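Local coordinates for thylakoid lumenal 15 kDa protein 1, chloroplastic (Arabidopsis thaliana, PDB 3N90) that is of unknown function but is a pentapeptide repeat protein of the chloroplast thylakoid lumen, built as a right-handed quadrilateral beta helix, at residues Asp17-Lys21 / Leu38-Asn42; Val78-Thr84 / Ser98-Ile104; Leu122-Ala126 / Arg138-Cys143. The protein carries 2 engineered substitutions. One frame throughout, in Å; residues are numbered along the deposited sequence.

Contact 1: residues Asp17-Lys21 / Leu38-Asn42; sequences DLSGK and LRQAN
Residues Leu-18 to Lys-21 and Leu-38 to Ala-41 each form a type II beta turn. The two turns stack as successive coils of the right-handed quadrilateral beta helix of pentapeptide repeat proteins. Each turn is closed by its own backbone bond: Lys-21 N to Leu-18 O at 3.2 Å and Ala-41 N to Leu-38 O at 3.1 Å. The third turn positions have positive phi, 68° at Gly-20 and 58° at Gln-40. Positive phi favours glycine, and Gly-20 supplies it. The CA atoms of Ser-19 and Leu-38 lie 4.4 Å apart, as do those of Gly-20 and Ala-41. Two backbone hydrogen bonds join the coils. Gly-20 N donates to Arg-39 O at 2.7 Å, and Asn-42 N donates to Lys-21 O at 2.9 Å, almost straight at 172°. CA-H...O contacts accompany them, with Ser-19 CA 3.2 Å from Arg-39 O and Ala-41 CA 3.4 Å from Lys-21 O.

Leu-18 and Leu-38 are buried and share the mt rotamer. They stack on successive coils in the interior of the beta helix, with Leu-18 CB 3.6 Å from Leu-38 CD2. Ala-41 is also buried. The outer side is polar. Arg-39 (chi1 m) carries its guanidinium away from 17-21 to a salt bridge with Asp-57 on the next coil. Asn-42 OD1 accepts from Lys-44 N. Asp-17 (chi1 t) makes an Asx turn at the start of the first beta turn: Asp-17 OD1 accepts from Ser-19 N at 3.1 Å.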
loop_
_atom_site.group_PDB
_atom_site.type_symbol
_atom_site.label_atom_id
_atom_site.label_comp_id
_atom_site.label_asym_id
_atom_site.label_seq_id
_atom_site.Cartn_x
_atom_site.Cartn_y
_atom_site.Cartn_z
ATOM N N ASP A 17 -14.361 7.648 7.537
ATOM C CA ASP A 17 -13.928 8.564 6.497
ATOM C C ASP A 17 -12.724 9.329 7.002
ATOM O O ASP A 17 -12.861 10.213 7.857
ATOM C CB ASP A 17 -15.064 9.523 6.101
ATOM C CG ASP A 17 -14.673 10.434 4.931
ATOM O OD1 ASP A 17 -13.471 10.497 4.567
ATOM O OD2 ASP A 17 -15.578 11.058 4.334
ATOM N N LEU A 18 -11.546 8.959 6.492
ATOM C CA LEU A 18 -10.281 9.516 6.894
ATOM C C LEU A 18 -9.592 10.155 5.701
ATOM O O LEU A 18 -8.362 10.229 5.630
ATOM C CB LEU A 18 -9.388 8.401 7.501
ATOM C CG LEU A 18 -9.938 7.755 8.774
ATOM C CD1 LEU A 18 -9.005 6.614 9.221
ATOM C CD2 LEU A 18 -10.095 8.783 9.881
ATOM N N SER A 19 -10.380 10.664 4.758
ATOM C CA SER A 19 -9.783 11.351 3.620
ATOM C C SER A 19 -8.887 12.513 4.119
ATOM O O SER A 19 -9.236 13.210 5.093
ATOM C CB SER A 19 -10.837 11.913 2.670
ATOM O OG SER A 19 -11.847 10.983 2.350
ATOM N N GLY A 20 -7.736 12.668 3.470
ATOM C CA GLY A 20 -6.824 13.780 3.693
ATOM C C GLY A 20 -6.150 13.761 5.048
ATOM O O GLY A 20 -5.528 14.758 5.427
ATOM N N LYS A 21 -6.244 12.645 5.785
ATOM C CA LYS A 21 -5.659 12.600 7.119
ATOM C C LYS A 21 -4.169 12.274 7.075
ATOM O O LYS A 21 -3.689 11.566 6.158
ATOM C CB LYS A 21 -6.416 11.672 8.067
ATOM C CG LYS A 21 -7.909 12.002 8.269
ATOM C CD LYS A 21 -8.126 13.474 8.597
ATOM C CE LYS A 21 -9.415 13.725 9.357
ATOM N NZ LYS A 21 -9.304 15.068 10.039
ATOM N N LEU A 38 -9.745 6.713 2.480
ATOM C CA LEU A 38 -8.405 7.226 2.732
ATOM C C LEU A 38 -7.878 8.040 1.552
ATOM O O LEU A 38 -6.661 8.042 1.273
ATOM C CB LEU A 38 -7.437 6.081 3.112
ATOM C CG LEU A 38 -7.674 5.537 4.525
ATOM C CD1 LEU A 38 -7.088 4.121 4.626
ATOM C CD2 LEU A 38 -7.050 6.458 5.542
ATOM N N ARG A 39 -8.803 8.679 0.809
ATOM C CA ARG A 39 -8.398 9.456 -0.343
ATOM C C ARG A 39 -7.489 10.577 0.116
ATOM O O ARG A 39 -7.781 11.271 1.120
ATOM C CB ARG A 39 -9.590 10.076 -1.079
ATOM C CG ARG A 39 -10.557 9.139 -1.637
ATOM C CD ARG A 39 -11.401 9.943 -2.673
ATOM N NE ARG A 39 -11.826 8.901 -3.522
ATOM C CZ ARG A 39 -11.957 8.864 -4.816
ATOM N NH1 ARG A 39 -11.760 9.893 -5.672
ATOM N NH2 ARG A 39 -12.316 7.692 -5.238
ATOM N N GLN A 40 -6.389 10.718 -0.611
ATOM C CA GLN A 40 -5.336 11.700 -0.315
ATOM C C GLN A 40 -4.703 11.595 1.071
ATOM O O GLN A 40 -4.113 12.566 1.552
ATOM C CB GLN A 40 -5.884 13.127 -0.485
ATOM C CG GLN A 40 -6.375 13.454 -1.861
ATOM C CD GLN A 40 -7.822 13.054 -2.144
ATOM O OE1 GLN A 40 -8.737 13.284 -1.333
ATOM N NE2 GLN A 40 -8.040 12.478 -3.321
ATOM N N ALA A 41 -4.841 10.447 1.739
ATOM C CA ALA A 41 -4.280 10.288 3.074
ATOM C C ALA A 41 -2.775 10.221 2.933
ATOM O O ALA A 41 -2.274 9.776 1.908
ATOM C CB ALA A 41 -4.790 9.028 3.767
ATOM N N ASN A 42 -2.073 10.641 3.978
ATOM C CA ASN A 42 -0.620 10.617 4.010
ATOM C C ASN A 42 -0.093 9.511 4.920
ATOM O O ASN A 42 -0.204 9.592 6.150
ATOM C CB ASN A 42 -0.103 11.972 4.513
ATOM C CG ASN A 42 1.404 12.145 4.320
ATOM O OD1 ASN A 42 2.104 11.238 3.885
ATOM N ND2 ASN A 42 1.897 13.338 4.668
#

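Contact 2: residues Val78-Thr84 / Ser98-Ile104; sequences VTKVNLT and SFKGSNI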
loop_
_atom_site.group_PDB
_atom_site.type_symbol
_atom_site.label_atom_id
_atom_site.label_comp_id
_atom_site.label_asym_id
_atom_site.label_seq_id
_atom_site.Cartn_x
_atom_site.Cartn_y
_atom_site.Cartn_z
ATOM N N VAL A 78 -6.628 1.321 -5.094
ATOM C CA VAL A 78 -5.280 1.838 -4.940
ATOM C C VAL A 78 -4.904 2.624 -6.192
ATOM O O VAL A 78 -3.808 2.478 -6.738
ATOM C CB VAL A 78 -4.290 0.672 -4.599
ATOM C CG1 VAL A 78 -3.011 1.234 -3.957
ATOM C CG2 VAL A 78 -4.946 -0.262 -3.593
ATOM N N THR A 79 -5.838 3.443 -6.665
ATOM C CA THR A 79 -5.601 4.214 -7.886
ATOM C C THR A 79 -4.835 5.487 -7.565
ATOM O O THR A 79 -5.108 6.154 -6.572
ATOM C CB THR A 79 -6.934 4.567 -8.641
ATOM O OG1 THR A 79 -7.712 5.418 -7.821
ATOM C CG2 THR A 79 -7.755 3.344 -8.955
ATOM N N LYS A 80 -3.864 5.836 -8.412
ATOM C CA LYS A 80 -3.124 7.106 -8.256
ATOM C C LYS A 80 -2.420 7.276 -6.895
ATOM O O LYS A 80 -2.261 8.386 -6.380
ATOM C CB LYS A 80 -4.033 8.298 -8.569
ATOM C CG LYS A 80 -4.517 8.362 -10.008
ATOM C CD LYS A 80 -5.365 9.637 -10.248
ATOM C CE LYS A 80 -6.140 9.544 -11.561
ATOM N NZ LYS A 80 -5.236 9.833 -12.730
ATOM N N VAL A 81 -1.967 6.155 -6.358
ATOM C CA VAL A 81 -1.322 6.109 -5.063
ATOM C C VAL A 81 0.169 6.135 -5.311
ATOM O O VAL A 81 0.644 5.507 -6.247
ATOM C CB VAL A 81 -1.677 4.788 -4.329
ATOM C CG1 VAL A 81 -0.793 4.567 -3.096
ATOM C CG2 VAL A 81 -3.177 4.757 -3.935
ATOM N N ASN A 82 0.900 6.848 -4.462
ATOM C CA ASN A 82 2.339 6.837 -4.544
ATOM C C ASN A 82 2.882 5.681 -3.717
ATOM O O ASN A 82 2.720 5.645 -2.486
ATOM C CB ASN A 82 2.898 8.176 -4.089
ATOM C CG ASN A 82 4.370 8.332 -4.415
ATOM O OD1 ASN A 82 5.042 7.377 -4.804
ATOM N ND2 ASN A 82 4.877 9.551 -4.251
ATOM N N LEU A 83 3.458 4.697 -4.409
ATOM C CA LEU A 83 4.081 3.567 -3.741
ATOM C C LEU A 83 5.620 3.500 -3.931
ATOM O O LEU A 83 6.224 2.443 -3.736
ATOM C CB LEU A 83 3.440 2.234 -4.144
ATOM C CG LEU A 83 2.028 1.884 -3.598
ATOM C CD1 LEU A 83 1.497 0.709 -4.436
ATOM C CD2 LEU A 83 2.049 1.538 -2.154
ATOM N N THR A 84 6.211 4.637 -4.264
ATOM C CA THR A 84 7.662 4.729 -4.454
ATOM C C THR A 84 8.365 4.219 -3.202
ATOM O O THR A 84 8.083 4.693 -2.077
ATOM C CB THR A 84 8.108 6.176 -4.713
ATOM O OG1 THR A 84 7.496 6.683 -5.898
ATOM C CG2 THR A 84 9.648 6.250 -4.862
ATOM N N SER A 98 -7.723 -2.163 -7.836
ATOM C CA SER A 98 -7.168 -1.395 -8.950
ATOM C C SER A 98 -5.921 -0.654 -8.515
ATOM O O SER A 98 -5.951 0.028 -7.512
ATOM C CB SER A 98 -8.180 -0.402 -9.511
ATOM O OG SER A 98 -7.549 0.327 -10.551
ATOM N N PHE A 99 -4.825 -0.806 -9.263
ATOM C CA PHE A 99 -3.613 0.033 -9.063
ATOM C C PHE A 99 -3.436 1.061 -10.198
ATOM O O PHE A 99 -2.380 1.683 -10.314
ATOM C CB PHE A 99 -2.332 -0.827 -8.922
ATOM C CG PHE A 99 -2.078 -1.368 -7.529
ATOM C CD1 PHE A 99 -0.898 -1.048 -6.856
ATOM C CD2 PHE A 99 -2.980 -2.215 -6.904
ATOM C CE1 PHE A 99 -0.628 -1.538 -5.568
ATOM C CE2 PHE A 99 -2.725 -2.707 -5.597
ATOM C CZ PHE A 99 -1.543 -2.369 -4.927
ATOM N N LYS A 100 -4.469 1.249 -11.028
ATOM C CA LYS A 100 -4.371 2.165 -12.183
ATOM C C LYS A 100 -3.830 3.546 -11.814
ATOM O O LYS A 100 -4.361 4.222 -10.909
ATOM C CB LYS A 100 -5.728 2.288 -12.888
ATOM C CG LYS A 100 -5.787 3.384 -13.959
ATOM C CD LYS A 100 -6.930 3.159 -14.925
ATOM C CE LYS A 100 -6.959 4.222 -16.013
ATOM N NZ LYS A 100 -8.121 4.018 -16.917
ATOM N N GLY A 101 -2.766 3.973 -12.500
ATOM C CA GLY A 101 -2.242 5.310 -12.276
ATOM C C GLY A 101 -1.237 5.389 -11.133
ATOM O O GLY A 101 -0.629 6.443 -10.924
ATOM N N SER A 102 -1.040 4.285 -10.401
ATOM C CA SER A 102 -0.151 4.319 -9.239
ATOM C C SER A 102 1.326 4.339 -9.631
ATOM O O SER A 102 1.715 3.818 -10.684
ATOM C CB SER A 102 -0.474 3.194 -8.276
ATOM O OG SER A 102 -1.745 3.516 -7.682
ATOM N N ASN A 103 2.124 5.006 -8.814
ATOM C CA ASN A 103 3.566 5.046 -9.038
ATOM C C ASN A 103 4.205 3.970 -8.195
ATOM O O ASN A 103 4.171 4.050 -6.969
ATOM C CB ASN A 103 4.107 6.452 -8.682
ATOM C CG ASN A 103 5.639 6.554 -8.811
ATOM O OD1 ASN A 103 6.319 5.583 -9.154
ATOM N ND2 ASN A 103 6.175 7.735 -8.521
ATOM N N ILE A 104 4.789 2.958 -8.835
ATOM C CA ILE A 104 5.388 1.832 -8.116
ATOM C C ILE A 104 6.905 1.730 -8.288
ATOM O O ILE A 104 7.462 0.635 -8.156
ATOM C CB ILE A 104 4.740 0.491 -8.466
ATOM C CG1 ILE A 104 4.866 0.182 -9.977
ATOM C CG2 ILE A 104 3.262 0.502 -7.996
ATOM C CD1 ILE A 104 4.529 -1.247 -10.331
HETATM O O HOH W 1 -2.203 8.677 -12.770
#
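Ser-98 begins the coil stacked on 78-84. Ser-98 O accepts from Val-78 N at 2.8 Å, and Ser-98 OG accepts from Lys-100 N at 3.3 Å in an ST turn. Phe-99 opens a type II turn that runs to Ser-102. Its ring is buried. Val-78 CB sits over one face, 3.9 Å from the centroid of the Phe-99 ring, in a CH-pi contact. Leu-83 CD1 meets the ring edge, 3.3 Å from Phe-99 CE1. The far end of the Lys-100 side chain leads off from 78-84, but Lys-100 O accepts from Lys-80 N at 3.0 Å. Gly-101 has phi 87°. A CB there would jam against the preceding carbonyl and crowd Lys-80 CG. Gly-101 O also shares a water with Lys-80 NZ. Ser-102 is buried, and its hydroxyl turns to the neighbouring coil. Ser-102 OG donates to Val-78 O at a very short 2.5 Å and accepts from Val-81 N at 3.0 Å. The serine thus ties both ends of the 78-81 bend. Asn-103 makes the single bridge, with Asn-82. Asn-103 N donates to Val-81 O at 3.0 Å and Asn-103 O accepts from Leu-83 N at 2.7 Å. The side-chain OD1 of Asn-103 pairs with Thr-105. On the other coil, Asn-82 OD1 makes an Asx turn to Thr-84 N at 3.0 Å. Ile-104 returns to the core, its CG2 4.0 Å from Leu-83 CD1, and also packs on helix 116-125. Inward Val-78, Leu-83, Phe-99 and Ile-104, with backbone bonds between coils, are the pattern of the pentapeptide repeat right-handed quadrilateral beta helix.

Contact 3: residues Leu122-Ala126 / Arg138-Cys143; sequences LCKVA and RDTLLC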
loop_
_atom_site.group_PDB
_atom_site.type_symbol
_atom_site.label_atom_id
_atom_site.label_comp_id
_atom_site.label_asym_id
_atom_site.label_seq_id
_atom_site.Cartn_x
_atom_site.Cartn_y
_atom_site.Cartn_z
ATOM N N LEU A 122 0.873 -4.178 -13.700
ATOM C CA LEU A 122 1.932 -3.671 -12.842
ATOM C C LEU A 122 3.277 -3.645 -13.574
ATOM O O LEU A 122 4.040 -2.683 -13.423
ATOM C CB LEU A 122 2.025 -4.517 -11.561
ATOM C CG LEU A 122 0.875 -4.272 -10.571
ATOM C CD1 LEU A 122 0.937 -5.266 -9.424
ATOM C CD2 LEU A 122 0.851 -2.862 -10.041
ATOM N N CYS A 123 3.528 -4.681 -14.378
ATOM C CA CYS A 123 4.781 -4.802 -15.154
ATOM C C CYS A 123 4.899 -3.758 -16.258
ATOM O O CYS A 123 6.014 -3.498 -16.723
ATOM C CB CYS A 123 4.927 -6.186 -15.746
ATOM S SG CYS A 123 5.416 -7.414 -14.526
ATOM N N LYS A 124 3.773 -3.176 -16.683
ATOM C CA LYS A 124 3.808 -2.089 -17.654
ATOM C C LYS A 124 4.312 -0.842 -17.014
ATOM O O LYS A 124 4.832 0.037 -17.703
ATOM C CB LYS A 124 2.417 -1.757 -18.219
ATOM C CG LYS A 124 1.952 -2.739 -19.245
ATOM C CD LYS A 124 0.528 -2.434 -19.657
ATOM C CE LYS A 124 0.049 -3.497 -20.642
ATOM N NZ LYS A 124 -1.402 -3.347 -20.807
ATOM N N VAL A 125 4.086 -0.706 -15.707
ATOM C CA VAL A 125 4.457 0.547 -15.061
ATOM C C VAL A 125 5.617 0.364 -14.077
ATOM O O VAL A 125 5.986 1.338 -13.419
ATOM C CB VAL A 125 3.244 1.237 -14.344
ATOM C CG1 VAL A 125 2.215 1.788 -15.360
ATOM C CG2 VAL A 125 2.601 0.290 -13.350
ATOM N N ALA A 126 6.177 -0.860 -13.995
ATOM C CA ALA A 126 7.201 -1.240 -13.007
ATOM C C ALA A 126 8.632 -0.899 -13.386
ATOM O O ALA A 126 9.106 -1.234 -14.483
ATOM C CB ALA A 126 7.106 -2.741 -12.661
ATOM N N ARG A 138 10.728 -4.987 -10.854
ATOM C CA ARG A 138 10.424 -5.936 -11.945
ATOM C C ARG A 138 10.716 -7.383 -11.605
ATOM O O ARG A 138 10.007 -8.268 -12.069
ATOM C CB ARG A 138 11.193 -5.542 -13.206
ATOM C CG ARG A 138 10.843 -4.164 -13.742
ATOM C CD ARG A 138 11.430 -3.933 -15.117
ATOM N NE ARG A 138 10.852 -4.798 -16.152
ATOM C CZ ARG A 138 9.623 -4.660 -16.659
ATOM N NH1 ARG A 138 8.801 -3.715 -16.221
ATOM N NH2 ARG A 138 9.198 -5.483 -17.603
ATOM N N ASP A 139 11.773 -7.632 -10.817
ATOM C CA ASP A 139 12.088 -8.994 -10.380
ATOM C C ASP A 139 11.119 -9.502 -9.345
ATOM O O ASP A 139 10.707 -10.666 -9.380
ATOM C CB ASP A 139 13.518 -9.083 -9.848
ATOM C CG ASP A 139 14.547 -8.880 -10.927
ATOM O OD1 ASP A 139 14.234 -9.190 -12.099
ATOM O OD2 ASP A 139 15.663 -8.421 -10.603
ATOM N N THR A 140 10.741 -8.642 -8.392
ATOM C CA THR A 140 9.784 -9.046 -7.377
ATOM C C THR A 140 8.460 -9.367 -8.029
ATOM O O THR A 140 7.724 -10.214 -7.541
ATOM C CB THR A 140 9.612 -7.962 -6.271
ATOM O OG1 THR A 140 9.016 -6.785 -6.825
ATOM C CG2 THR A 140 10.978 -7.609 -5.682
ATOM N N LEU A 141 8.189 -8.696 -9.150
ATOM C CA LEU A 141 6.972 -8.914 -9.937
ATOM C C LEU A 141 7.136 -10.019 -10.979
ATOM O O LEU A 141 6.154 -10.457 -11.573
ATOM C CB LEU A 141 6.580 -7.618 -10.672
ATOM C CG LEU A 141 5.928 -6.513 -9.838
ATOM C CD1 LEU A 141 5.778 -5.221 -10.579
ATOM C CD2 LEU A 141 4.584 -6.979 -9.274
ATOM N N LEU A 142 8.385 -10.438 -11.201
ATOM C CA LEU A 142 8.699 -11.516 -12.145
ATOM C C LEU A 142 8.200 -11.151 -13.532
ATOM O O LEU A 142 7.504 -11.941 -14.199
ATOM C CB LEU A 142 8.104 -12.846 -11.686
ATOM C CG LEU A 142 8.638 -13.369 -10.342
ATOM C CD1 LEU A 142 7.783 -14.526 -9.863
ATOM C CD2 LEU A 142 10.124 -13.771 -10.483
ATOM N N CYS A 143 8.553 -9.941 -13.959
ATOM C CA CYS A 143 8.077 -9.441 -15.238
ATOM C C CYS A 143 8.646 -10.221 -16.418
ATOM O O CYS A 143 7.912 -10.504 -17.356
ATOM C CB CYS A 143 8.349 -7.952 -15.380
ATOM S SG CYS A 143 7.403 -6.989 -14.164
#
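A disulfide links the two segments: Cys-123 SG and Cys-143 SG are 2.1 Å apart, with chi3 at -89°. It staples helix 116-125 to the turn that follows helix 137-140, in the helical C-terminal part beyond the coils of the beta helix. That turn is a Schellman motif. Leu-142 is its C-prime residue, with phi 59°. Cys-143 N donates to Arg-138 O at 2.9 Å, and Leu-142 N makes a weak bond to Asp-139 O at 3.0 Å. The reversal brings Cys-143 round with its CB pointing toward 122-126. Beside the disulfide, buried Leu-141 fills the gap between the segments. Leu-141 CD1 lies 3.5 Å from Ala-126 CB and 3.9 Å from Leu-122 CB, and Leu-141 CB is 4.0 Å from Cys-123 SG. Leu-141 also packs on Phe-109 and Leu-114. The Arg-138 guanidinium meets 122-126 with its edge: Arg-138 NH1 donates to Cys-123 O at 2.8 Å and to Ala-126 O at 3.0 Å.

In the fold
The three contacts follow one another along the chain and along the helix axis. Contact 1 joins coils near the N-terminal end. Contact 2 joins coils nearer the C-terminal end, with its centre about 15 Å from that of contact 1. Their nearest atoms are about 6 Å apart, and they belong to one coiled stack. Contact 3 lies beyond the last coils, on helices 116-125 and 137-140. Its centre is about 13 Å from the centre of contact 2 and about 27 Å from that of contact 1. Contacts 2 and 3 touch: Ile-104 CD1 packs 3.4 Å from Leu-122 O, and Phe-99 CB lies 3.9 Å from Leu-122 CD2. Helix 116-125 thus packs against the C-terminal end of the core, consistent with a cap.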